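PDB 4CDB: listeriolysin O from Listeria monocytogenes, which forms pores in cholesterol-containing host membranes, inserting as an oligomeric complex after a major conformational change and so causing cytolysis. Local coordinates for residues A[395-400]-A[411-416]; A[379-384]-A[430-435]. All coordinates share one frame; numbering follows the deposited sequence.

Contact 1 and contact 2 lie on the two facing sheets of the C-terminal beta sandwich, the membrane-binding domain of cholesterol-dependent cytolysins. Their centres are about 11 Å apart. Contact 1 is a hairpin pairing in the four-stranded antiparallel sheet. Contact 2 pairs the strands that come before and after that hairpin in the chain, so contact 1 is nested inside the loop it closes. The sheets meet through side chains: Trp397 CE2 lies 3.4 Å from Leu432 CD2, and Trp415 CD2 lies 3.5 Å from Ile430 CD1. The side chain of Ile381 in contact 2 is about 13 Å from a bound tris(hydroxyethyl)aminomethane.

Contact 1: residues A[395-400]-A[411-416]; sequences ISWDEV and QHKNWS
Trp397 and Lys413 form the tight part of this antiparallel beta hairpin. Lys413 CB sits over one face of the indole, 3.7 Å from the centroid of its five-membered ring, as a CH-pi contact. The ring edge is held too: NE1 gives a nearly straight bond, 3.1 Å long, to Glu399 OE2, which accepts with its anti lone pair. In the backbone Lys413 N donates to Trp397 O at 2.6 Å, and Trp397 N to Lys413 O, as in a hydrogen-bonded antiparallel pair. Ile430 of the facing sheet also packs on Trp397. Further along, Ile395 CD1 touches Trp415 CE3 at 3.9 Å, the two side chains lying side by side.

The solvent side is looser. The salt bridge from Lys413 NZ to Glu399 OE1 is long, 3.6 Å, and the bond from NZ to Gln411 OE1 is weak. On the other face of the sheet His412 ND1 donates to Asp398 OD1 at 2.9 Å. The carboxylate oxygen lies near the ring plane, but ND1 stands above the carboxylate plane, and the two planes are 64° apart. The nearby carboxylate would be expected to favour a protonated His412, though a neutral ring with its hydrogen on ND1 would make the same bond.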
ATOM      1  N   ILE A 395     -16.568  45.326  -5.651  1.00 37.36           N
ATOM      2  CA  ILE A 395     -16.037  44.027  -5.274  1.00 39.26           C
ATOM      3  C   ILE A 395     -16.037  43.078  -6.467  1.00 37.12           C
ATOM      4  O   ILE A 395     -17.068  42.875  -7.108  1.00 37.43           O
ATOM      5  CB  ILE A 395     -16.830  43.421  -4.103  1.00 41.37           C
ATOM      6  CG1 ILE A 395     -16.842  44.395  -2.923  1.00 44.79           C
ATOM      7  CG2 ILE A 395     -16.241  42.081  -3.695  1.00 36.89           C
ATOM      8  CD1 ILE A 395     -17.569  43.887  -1.708  1.00 46.83           C
ATOM      9  N   SER A 396     -14.870  42.515  -6.766  1.00 35.36           N
ATOM     10  CA  SER A 396     -14.710  41.621  -7.907  1.00 41.24           C
ATOM     11  C   SER A 396     -13.890  40.392  -7.533  1.00 40.98           C
ATOM     12  O   SER A 396     -13.211  40.376  -6.504  1.00 35.28           O
ATOM     13  CB  SER A 396     -14.042  42.355  -9.073  1.00 44.72           C
ATOM     14  OG  SER A 396     -12.758  42.834  -8.703  1.00 48.38           O
ATOM     15  N   TRP A 397     -13.962  39.364  -8.375  1.00 39.47           N
ATOM     16  CA  TRP A 397     -13.207  38.131  -8.172  1.00 40.69           C
ATOM     17  C   TRP A 397     -13.172  37.292  -9.448  1.00 44.08           C
ATOM     18  O   TRP A 397     -13.895  37.570 -10.406  1.00 41.71           O
ATOM     19  CB  TRP A 397     -13.804  37.313  -7.023  1.00 36.87           C
ATOM     20  CG  TRP A 397     -15.199  36.837  -7.288  1.00 40.82           C
ATOM     21  CD1 TRP A 397     -15.568  35.646  -7.845  1.00 45.36           C
ATOM     22  CD2 TRP A 397     -16.414  37.544  -7.012  1.00 41.58           C
ATOM     23  NE1 TRP A 397     -16.937  35.568  -7.930  1.00 45.37           N
ATOM     24  CE2 TRP A 397     -17.480  36.720  -7.427  1.00 41.83           C
ATOM     25  CE3 TRP A 397     -16.704  38.793  -6.454  1.00 39.98           C
ATOM     26  CZ2 TRP A 397     -18.814  37.106  -7.300  1.00 41.73           C
ATOM     27  CZ3 TRP A 397     -18.029  39.173  -6.330  1.00 35.95           C
ATOM     28  CH2 TRP A 397     -19.067  38.333  -6.751  1.00 38.91           C
ATOM     29  N   ASP A 398     -12.322  36.269  -9.453  1.00 49.71           N
ATOM     30  CA  ASP A 398     -12.227  35.349 -10.581  1.00 50.94           C
ATOM     31  C   ASP A 398     -12.766  33.976 -10.200  1.00 51.73           C
ATOM     32  O   ASP A 398     -12.568  33.517  -9.075  1.00 50.56           O
ATOM     33  CB  ASP A 398     -10.777  35.213 -11.049  1.00 54.93           C
ATOM     34  CG  ASP A 398     -10.270  36.455 -11.755  1.00 67.09           C
ATOM     35  OD1 ASP A 398     -11.042  37.057 -12.528  1.00 71.15           O
ATOM     36  OD2 ASP A 398      -9.098  36.829 -11.534  1.00 73.04           O
ATOM     37  N   GLU A 399     -13.452  33.329 -11.138  1.00 56.21           N
ATOM     38  CA  GLU A 399     -13.906  31.955 -10.949  1.00 57.66           C
ATOM     39  C   GLU A 399     -13.244  31.043 -11.980  1.00 60.24           C
ATOM     40  O   GLU A 399     -13.372  31.258 -13.185  1.00 60.72           O
ATOM     41  CB  GLU A 399     -15.430  31.866 -11.040  1.00 58.81           C
ATOM     42  CG  GLU A 399     -16.156  32.603  -9.924  1.00 62.99           C
ATOM     43  CD  GLU A 399     -17.661  32.442  -9.997  1.00 67.78           C
ATOM     44  OE1 GLU A 399     -18.131  31.609 -10.799  1.00 69.51           O
ATOM     45  OE2 GLU A 399     -18.372  33.150  -9.253  1.00 69.17           O
ATOM     46  N   VAL A 400     -12.531  30.030 -11.498  1.00 58.04           N
ATOM     47  CA  VAL A 400     -11.756  29.165 -12.378  1.00 59.61           C
ATOM     48  C   VAL A 400     -12.455  27.838 -12.660  1.00 55.54           C
ATOM     49  O   VAL A 400     -12.742  27.069 -11.741  1.00 51.88           O
ATOM     50  CB  VAL A 400     -10.356  28.893 -11.797  1.00 63.52           C
ATOM     51  CG1 VAL A 400      -9.629  27.843 -12.623  1.00 64.90           C
ATOM     52  CG2 VAL A 400      -9.554  30.181 -11.738  1.00 64.82           C
ATOM     53  N   GLN A 411     -13.012  33.139 -15.497  1.00 65.13           N
ATOM     54  CA  GLN A 411     -14.041  34.154 -15.689  1.00 65.04           C
ATOM     55  C   GLN A 411     -13.940  35.225 -14.613  1.00 60.54           C
ATOM     56  O   GLN A 411     -13.829  34.911 -13.429  1.00 57.65           O
ATOM     57  CB  GLN A 411     -15.436  33.526 -15.644  1.00 71.07           C
ATOM     58  CG  GLN A 411     -15.877  32.845 -16.928  1.00 83.37           C
ATOM     59  CD  GLN A 411     -17.228  32.164 -16.790  1.00 91.32           C
ATOM     60  OE1 GLN A 411     -17.497  31.491 -15.795  1.00 93.08           O
ATOM     61  NE2 GLN A 411     -18.086  32.344 -17.788  1.00 94.48           N
ATOM     62  N   HIS A 412     -13.981  36.490 -15.021  1.00 59.56           N
ATOM     63  CA  HIS A 412     -13.991  37.584 -14.057  1.00 56.00           C
ATOM     64  C   HIS A 412     -15.424  37.873 -13.626  1.00 51.67           C
ATOM     65  O   HIS A 412     -16.338  37.871 -14.451  1.00 52.93           O
ATOM     66  CB  HIS A 412     -13.356  38.843 -14.643  1.00 57.71           C
ATOM     67  CG  HIS A 412     -13.083  39.907 -13.626  1.00 61.73           C
ATOM     68  ND1 HIS A 412     -12.084  39.792 -12.680  1.00 63.70           N
ATOM     69  CD2 HIS A 412     -13.678  41.099 -13.401  1.00 63.27           C
ATOM     70  CE1 HIS A 412     -12.077  40.871 -11.920  1.00 64.64           C
ATOM     71  NE2 HIS A 412     -13.033  41.682 -12.335  1.00 64.83           N
ATOM     72  N   LYS A 413     -15.620  38.119 -12.335  1.00 48.75           N
ATOM     73  CA  LYS A 413     -16.958  38.358 -11.809  1.00 49.37           C
ATOM     74  C   LYS A 413     -17.050  39.668 -11.032  1.00 46.88           C
ATOM     75  O   LYS A 413     -16.115  40.057 -10.333  1.00 44.32           O
ATOM     76  CB  LYS A 413     -17.407  37.184 -10.934  1.00 54.80           C
ATOM     77  CG  LYS A 413     -17.605  35.887 -11.705  1.00 63.19           C
ATOM     78  CD  LYS A 413     -18.775  35.998 -12.672  1.00 70.45           C
ATOM     79  CE  LYS A 413     -18.528  35.201 -13.946  1.00 77.91           C
ATOM     80  NZ  LYS A 413     -18.258  33.761 -13.680  1.00 79.18           N
ATOM     81  N   ASN A 414     -18.185  40.345 -11.170  1.00 46.75           N
ATOM     82  CA  ASN A 414     -18.438  41.579 -10.441  1.00 51.44           C
ATOM     83  C   ASN A 414     -19.692  41.481  -9.586  1.00 52.08           C
ATOM     84  O   ASN A 414     -20.689  40.885  -9.995  1.00 54.68           O
ATOM     85  CB  ASN A 414     -18.561  42.761 -11.404  1.00 49.58           C
ATOM     86  CG  ASN A 414     -17.217  43.248 -11.904  1.00 52.69           C
ATOM     87  OD1 ASN A 414     -16.298  43.482 -11.120  1.00 53.20           O
ATOM     88  ND2 ASN A 414     -17.094  43.398 -13.217  1.00 57.84           N
ATOM     89  N   TRP A 415     -19.632  42.063  -8.394  1.00 49.19           N
ATOM     90  CA  TRP A 415     -20.798  42.144  -7.527  1.00 49.10           C
ATOM     91  C   TRP A 415     -21.863  43.001  -8.199  1.00 45.92           C
ATOM     92  O   TRP A 415     -21.553  44.027  -8.806  1.00 41.53           O
ATOM     93  CB  TRP A 415     -20.418  42.742  -6.173  1.00 48.62           C
ATOM     94  CG  TRP A 415     -21.512  42.669  -5.152  1.00 49.64           C
ATOM     95  CD1 TRP A 415     -22.561  41.795  -5.132  1.00 49.60           C
ATOM     96  CD2 TRP A 415     -21.668  43.511  -4.005  1.00 45.44           C
ATOM     97  NE1 TRP A 415     -23.358  42.039  -4.040  1.00 46.17           N
ATOM     98  CE2 TRP A 415     -22.832  43.087  -3.330  1.00 45.98           C
ATOM     99  CE3 TRP A 415     -20.936  44.578  -3.478  1.00 46.32           C
ATOM    100  CZ2 TRP A 415     -23.280  43.697  -2.159  1.00 47.94           C
ATOM    101  CZ3 TRP A 415     -21.382  45.182  -2.316  1.00 46.94           C
ATOM    102  CH2 TRP A 415     -22.542  44.740  -1.669  1.00 48.80           C
ATOM    103  N   SER A 416     -23.115  42.574  -8.092  1.00 47.01           N
ATOM    104  CA  SER A 416     -24.225  43.272  -8.727  1.00 52.84           C
ATOM    105  C   SER A 416     -24.433  44.675  -8.161  1.00 50.70           C
ATOM    106  O   SER A 416     -24.984  45.545  -8.833  1.00 44.09           O
ATOM    107  CB  SER A 416     -25.508  42.459  -8.575  1.00 59.63           C
ATOM    108  OG  SER A 416     -25.841  42.315  -7.208  1.00 64.41           O
TER

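Contact 2: residues A[379-384]-A[430-435]; sequences GKINID and IYLPGN
Lys380 and Tyr431 run side by side on one face of an antiparallel strand pair, pointing the same way. The lysine begins with CB 3.9 Å from Ile430 O. CG then comes to 4.0 Å from Tyr431 CD2. CD moves on to CE2 of the same ring. The chain bends at chi3 (58°), which sets CE 3.8 Å from both Tyr431 CE2 and CZ. At the tip, NZ is 3.7 Å from Tyr431 OH, a distance of contact and not of a hydrogen bond. The lysine chain thus follows the ring from CD2 towards the hydroxyl, with NZ nearest OH. CE approaches the ring obliquely.

Two hydrogen-bonded pairs, Gly379 with Leu432 and Ile381 with Ile430, flank this non-hydrogen-bonded pair, and each makes both of its backbone bonds. The strands belong to one sheet of the C-terminal beta sandwich of the cytolysin. Strand 468-475 runs along the other edge of strand 362-385, and Lys380 and Asn382 bond to it through their backbones.

The opposite face carries Ile381, Ile430 and Leu432, all buried. Ile381 CD1 meets Leu432 CD1 at 3.7 Å, and the two side chains cross obliquely. Ile381 CB and Ile430 CB stand 4.0 Å apart across the pair. Gly379 has no side chain, and Leu432 CB lies 3.4 Å from its carbonyl O. Leu432 also touches Leu465, and Ile381 packs on Ile471 of strand 468-475.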
ATOM      1  N   GLY A 379     -17.507  30.326   0.325  1.00 47.99           N
ATOM      2  CA  GLY A 379     -17.295  31.399   1.279  1.00 43.88           C
ATOM      3  C   GLY A 379     -18.226  32.579   1.076  1.00 48.25           C
ATOM      4  O   GLY A 379     -18.842  32.724   0.020  1.00 50.98           O
ATOM      5  N   LYS A 380     -18.325  33.426   2.095  1.00 47.37           N
ATOM      6  CA  LYS A 380     -19.195  34.594   2.036  1.00 46.46           C
ATOM      7  C   LYS A 380     -18.414  35.871   2.320  1.00 45.83           C
ATOM      8  O   LYS A 380     -17.470  35.870   3.113  1.00 46.95           O
ATOM      9  CB  LYS A 380     -20.344  34.458   3.040  1.00 44.55           C
ATOM     10  CG  LYS A 380     -21.269  33.275   2.782  1.00 46.55           C
ATOM     11  CD  LYS A 380     -22.327  33.148   3.871  1.00 45.11           C
ATOM     12  CE  LYS A 380     -23.149  34.420   3.985  1.00 44.43           C
ATOM     13  NZ  LYS A 380     -24.191  34.323   5.043  1.00 49.19           N
ATOM     14  N   ILE A 381     -18.801  36.955   1.655  1.00 41.81           N
ATOM     15  CA  ILE A 381     -18.301  38.277   2.000  1.00 41.30           C
ATOM     16  C   ILE A 381     -19.442  39.086   2.603  1.00 42.07           C
ATOM     17  O   ILE A 381     -20.434  39.375   1.931  1.00 46.10           O
ATOM     18  CB  ILE A 381     -17.725  39.018   0.784  1.00 41.01           C
ATOM     19  CG1 ILE A 381     -16.603  38.202   0.148  1.00 42.32           C
ATOM     20  CG2 ILE A 381     -17.203  40.388   1.192  1.00 35.73           C
ATOM     21  CD1 ILE A 381     -15.916  38.912  -0.998  1.00 44.07           C
ATOM     22  N   ASN A 382     -19.302  39.437   3.877  1.00 38.46           N
ATOM     23  CA  ASN A 382     -20.357  40.136   4.597  1.00 39.55           C
ATOM     24  C   ASN A 382     -20.083  41.634   4.683  1.00 38.68           C
ATOM     25  O   ASN A 382     -19.099  42.061   5.288  1.00 33.33           O
ATOM     26  CB  ASN A 382     -20.527  39.531   5.992  1.00 43.43           C
ATOM     27  CG  ASN A 382     -20.724  38.026   5.950  1.00 48.38           C
ATOM     28  OD1 ASN A 382     -21.551  37.518   5.193  1.00 50.24           O
ATOM     29  ND2 ASN A 382     -19.951  37.305   6.754  1.00 46.57           N
ATOM     30  N   ILE A 383     -20.955  42.426   4.066  1.00 42.34           N
ATOM     31  CA  ILE A 383     -20.788  43.875   4.027  1.00 41.79           C
ATOM     32  C   ILE A 383     -21.658  44.562   5.071  1.00 42.68           C
ATOM     33  O   ILE A 383     -22.854  44.285   5.172  1.00 45.23           O
ATOM     34  CB  ILE A 383     -21.160  44.452   2.646  1.00 44.85           C
ATOM     35  CG1 ILE A 383     -20.369  43.753   1.543  1.00 50.18           C
ATOM     36  CG2 ILE A 383     -20.921  45.958   2.612  1.00 44.63           C
ATOM     37  CD1 ILE A 383     -18.878  43.914   1.675  1.00 54.38           C
ATOM     38  N   ASP A 384     -21.055  45.462   5.841  1.00 42.34           N
ATOM     39  CA  ASP A 384     -21.802  46.255   6.809  1.00 44.49           C
ATOM     40  C   ASP A 384     -21.428  47.729   6.700  1.00 43.09           C
ATOM     41  O   ASP A 384     -20.293  48.115   6.977  1.00 43.79           O
ATOM     42  CB  ASP A 384     -21.555  45.749   8.232  1.00 52.13           C
ATOM     43  CG  ASP A 384     -22.514  46.356   9.239  1.00 61.67           C
ATOM     44  OD1 ASP A 384     -22.329  47.536   9.604  1.00 63.12           O
ATOM     45  OD2 ASP A 384     -23.451  45.651   9.667  1.00 65.26           O
ATOM     46  N   ILE A 430     -22.221  38.507  -0.054  1.00 44.39           N
ATOM     47  CA  ILE A 430     -21.852  37.977  -1.360  1.00 49.17           C
ATOM     48  C   ILE A 430     -21.476  36.503  -1.231  1.00 46.56           C
ATOM     49  O   ILE A 430     -20.591  36.149  -0.454  1.00 44.33           O
ATOM     50  CB  ILE A 430     -20.662  38.741  -1.957  1.00 47.44           C
ATOM     51  CG1 ILE A 430     -20.930  40.246  -1.928  1.00 45.41           C
ATOM     52  CG2 ILE A 430     -20.380  38.263  -3.372  1.00 46.90           C
ATOM     53  CD1 ILE A 430     -19.762  41.075  -2.403  1.00 42.00           C
ATOM     54  N   TYR A 431     -22.147  35.647  -1.996  1.00 48.09           N
ATOM     55  CA  TYR A 431     -21.911  34.210  -1.917  1.00 49.54           C
ATOM     56  C   TYR A 431     -20.897  33.755  -2.959  1.00 48.82           C
ATOM     57  O   TYR A 431     -21.187  33.733  -4.156  1.00 55.74           O
ATOM     58  CB  TYR A 431     -23.226  33.437  -2.057  1.00 50.56           C
ATOM     59  CG  TYR A 431     -24.157  33.602  -0.874  1.00 54.24           C
ATOM     60  CD1 TYR A 431     -24.953  34.734  -0.742  1.00 55.61           C
ATOM     61  CD2 TYR A 431     -24.237  32.628   0.113  1.00 57.13           C
ATOM     62  CE1 TYR A 431     -25.802  34.890   0.339  1.00 54.70           C
ATOM     63  CE2 TYR A 431     -25.084  32.774   1.197  1.00 57.96           C
ATOM     64  CZ  TYR A 431     -25.865  33.907   1.306  1.00 59.04           C
ATOM     65  OH  TYR A 431     -26.706  34.050   2.385  1.00 64.84           O
ATOM     66  N   LEU A 432     -19.705  33.396  -2.492  1.00 44.44           N
ATOM     67  CA  LEU A 432     -18.625  32.975  -3.377  1.00 43.42           C
ATOM     68  C   LEU A 432     -18.523  31.456  -3.456  1.00 46.28           C
ATOM     69  O   LEU A 432     -18.476  30.777  -2.427  1.00 43.64           O
ATOM     70  CB  LEU A 432     -17.290  33.561  -2.910  1.00 40.79           C
ATOM     71  CG  LEU A 432     -17.213  35.084  -2.799  1.00 45.21           C
ATOM     72  CD1 LEU A 432     -15.832  35.517  -2.336  1.00 43.48           C
ATOM     73  CD2 LEU A 432     -17.563  35.735  -4.124  1.00 45.70           C
ATOM     74  N   PRO A 433     -18.488  30.917  -4.683  1.00 50.32           N
ATOM     75  CA  PRO A 433     -18.293  29.480  -4.897  1.00 48.21           C
ATOM     76  C   PRO A 433     -16.862  29.071  -4.560  1.00 44.87           C
ATOM     77  O   PRO A 433     -16.004  29.941  -4.402  1.00 42.78           O
ATOM     78  CB  PRO A 433     -18.556  29.312  -6.395  1.00 47.49           C
ATOM     79  CG  PRO A 433     -18.223  30.641  -6.986  1.00 50.91           C
ATOM     80  CD  PRO A 433     -18.631  31.653  -5.951  1.00 48.41           C
ATOM     81  N   GLY A 434     -16.613  27.769  -4.451  1.00 44.70           N
ATOM     82  CA  GLY A 434     -15.309  27.269  -4.052  1.00 30.54           C
ATOM     83  C   GLY A 434     -14.190  27.610  -5.017  1.00 34.05           C
ATOM     84  O   GLY A 434     -13.044  27.805  -4.607  1.00 35.19           O
ATOM     85  N   ASN A 435     -14.521  27.692  -6.302  1.00 39.64           N
ATOM     86  CA  ASN A 435     -13.521  27.957  -7.331  1.00 48.02           C
ATOM     87  C   ASN A 435     -13.222  29.443  -7.516  1.00 48.27           C
ATOM     88  O   ASN A 435     -12.710  29.855  -8.558  1.00 49.64           O
ATOM     89  CB  ASN A 435     -13.942  27.331  -8.664  1.00 49.67           C
ATOM     90  CG  ASN A 435     -15.322  27.784  -9.114  1.00 52.12           C
ATOM     91  OD1 ASN A 435     -16.223  27.977  -8.297  1.00 49.68           O
ATOM     92  ND2 ASN A 435     -15.492  27.955 -10.420  1.00 54.55           N
TER